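Local coordinates for protein putative fimbriae assembly chaperone (Salmonella typhimurium, PDB 2CO7) that probably acts as a periplasmic chaperone of the PapD family, folding and escorting fimbrial subunits for assembly at the bacterial surface, at residues B[57-62]-B[83-88]. Numbering follows the deposited sequence.
Sequences APFLVM and GDMPTD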
loop_
_atom_site.group_PDB
_atom_site.type_symbol
_atom_site.label_atom_id
_atom_site.label_comp_id
_atom_site.label_asym_id
_atom_site.label_seq_id
_atom_site.Cartn_x
_atom_site.Cartn_y
_atom_site.Cartn_z
ATOM N N ALA B 57 14.114 10.410 0.209
ATOM C CA ALA B 57 14.984 9.531 -0.580
ATOM C C ALA B 57 15.620 10.358 -1.692
ATOM O O ALA B 57 15.033 11.374 -2.115
ATOM C CB ALA B 57 14.176 8.383 -1.182
ATOM N N PRO B 58 16.830 9.964 -2.139
ATOM C CA PRO B 58 17.590 10.783 -3.089
ATOM C C PRO B 58 17.106 10.522 -4.514
ATOM O O PRO B 58 17.921 10.174 -5.398
ATOM C CB PRO B 58 19.025 10.266 -2.903
ATOM C CG PRO B 58 18.861 8.832 -2.523
ATOM C CD PRO B 58 17.571 8.745 -1.733
ATOM N N PHE B 59 15.793 10.631 -4.720
ATOM C CA PHE B 59 15.237 10.466 -6.066
ATOM C C PHE B 59 14.244 11.555 -6.337
ATOM O O PHE B 59 13.628 12.068 -5.411
ATOM C CB PHE B 59 14.518 9.144 -6.208
ATOM C CG PHE B 59 15.420 7.948 -6.126
ATOM C CD1 PHE B 59 15.836 7.306 -7.297
ATOM C CD2 PHE B 59 15.850 7.465 -4.888
ATOM C CE1 PHE B 59 16.686 6.184 -7.246
ATOM C CE2 PHE B 59 16.715 6.348 -4.815
ATOM C CZ PHE B 59 17.121 5.708 -6.006
ATOM N N LEU B 60 14.060 11.869 -7.616
ATOM C CA LEU B 60 13.066 12.828 -8.022
ATOM C C LEU B 60 12.184 12.158 -9.054
ATOM O O LEU B 60 12.658 11.367 -9.867
ATOM C CB LEU B 60 13.733 14.070 -8.585
ATOM C CG LEU B 60 13.987 15.287 -7.677
ATOM C CD1 LEU B 60 14.022 14.975 -6.226
ATOM C CD2 LEU B 60 15.264 16.066 -8.092
ATOM N N VAL B 61 10.890 12.427 -8.966
ATOM C CA VAL B 61 9.947 11.978 -9.978
ATOM C C VAL B 61 9.466 13.180 -10.759
ATOM O O VAL B 61 9.115 14.221 -10.180
ATOM C CB VAL B 61 8.723 11.203 -9.389
ATOM C CG1 VAL B 61 7.819 10.673 -10.541
ATOM C CG2 VAL B 61 9.172 10.058 -8.553
ATOM N N MET B 62 9.457 13.017 -12.083
ATOM C CA MET B 62 9.111 14.082 -13.035
ATOM C C MET B 62 7.979 13.647 -13.961
ATOM O O MET B 62 8.117 12.634 -14.661
ATOM C CB MET B 62 10.306 14.419 -13.934
ATOM C CG MET B 62 11.376 15.332 -13.335
ATOM S SD MET B 62 12.919 15.216 -14.250
ATOM C CE MET B 62 13.397 13.571 -13.735
ATOM N N GLY B 83 22.684 11.287 -2.952
ATOM C CA GLY B 83 22.536 10.244 -1.927
ATOM C C GLY B 83 23.828 9.494 -1.670
ATOM O O GLY B 83 24.807 9.631 -2.405
ATOM N N ASP B 84 23.868 8.738 -0.588
ATOM C CA ASP B 84 25.042 7.897 -0.344
ATOM C C ASP B 84 24.572 6.476 -0.075
ATOM O O ASP B 84 24.834 5.887 0.985
ATOM C CB ASP B 84 25.922 8.440 0.778
ATOM C CG ASP B 84 27.348 7.842 0.766
ATOM O OD1 ASP B 84 27.941 7.708 1.865
ATOM O OD2 ASP B 84 27.883 7.519 -0.333
ATOM N N MET B 85 23.879 5.937 -1.065
ATOM C CA MET B 85 23.417 4.558 -0.993
ATOM C C MET B 85 24.557 3.546 -0.998
ATOM O O MET B 85 25.583 3.757 -1.652
ATOM C CB MET B 85 22.381 4.278 -2.068
ATOM C CG MET B 85 20.982 4.766 -1.626
ATOM S SD MET B 85 19.713 4.656 -2.876
ATOM C CE MET B 85 20.523 5.573 -4.159
ATOM N N PRO B 86 24.397 2.458 -0.219
ATOM C CA PRO B 86 25.439 1.430 -0.206
ATOM C C PRO B 86 25.733 0.869 -1.595
ATOM O O PRO B 86 24.909 0.981 -2.506
ATOM C CB PRO B 86 24.878 0.343 0.729
ATOM C CG PRO B 86 23.472 0.718 1.030
ATOM C CD PRO B 86 23.288 2.155 0.702
ATOM N N THR B 87 26.923 0.301 -1.758
ATOM C CA THR B 87 27.331 -0.231 -3.048
ATOM C C THR B 87 27.249 -1.754 -3.073
ATOM O O THR B 87 27.429 -2.353 -4.120
ATOM C CB THR B 87 28.795 0.186 -3.430
ATOM O OG1 THR B 87 29.683 -0.141 -2.366
ATOM C CG2 THR B 87 28.905 1.678 -3.711
ATOM N N ASP B 88 27.009 -2.376 -1.910
ATOM C CA ASP B 88 27.124 -3.854 -1.762
ATOM C C ASP B 88 25.786 -4.538 -1.463
ATOM O O ASP B 88 25.756 -5.717 -1.148
ATOM C CB ASP B 88 28.141 -4.218 -0.661
ATOM C CG ASP B 88 27.629 -3.905 0.740
ATOM O OD1 ASP B 88 26.704 -3.060 0.856
ATOM O OD2 ASP B 88 28.153 -4.491 1.724
#
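Pro58 and Gly83 bring the two backbones closest, their CA atoms 5.1 Å apart; from there 59-62 runs off as the start of strand 59-68, while 83-88 continues as an irregular loop. Pro58 sits at the centre of an inverse gamma turn, closed by a weak hydrogen bond from Phe59 N to Ala57 O. Its CB is directed toward the loop, and the ring rests on bare glycine backbone: Pro58 CB lies 3.6 Å from Gly83 CA. The same ring also meets the Met85 side chain, with Pro58 CG 4.0 Å from Met85 CE.

This is one end of the immunoglobulin-like N-terminal domain of a PapD-type chaperone. Strands 59-68 and 73-80 pair as antiparallel neighbours, and the loop leading from 73-80 to strand 91-100 folds back against the beginning of 59-68. A backbone hydrogen bond joins Pro58 to Thr81, just past the end of strand 73-80.

The inner part of the contact is a Met-aromatic pair. Met85 SD stands 5.2 Å from the centroid of the Phe59 ring, at its edge, 76° off the ring normal. A bend at chi3 (-54°) folds the methyl back, bringing Met85 CE to 3.9 Å from Phe59 CZ and within reach of the Pro58 ring as well. With CG anti to its carbonyl carbon (chi1 -67°), Phe59 carries CE2 and CZ, the far end of its ring, to the Met85 methyl although its CB is not aimed at the loop. Tyr23 packs edge-to-face with this buried ring, and Phe130 of strand 116-131 touches both Phe59 and Met85.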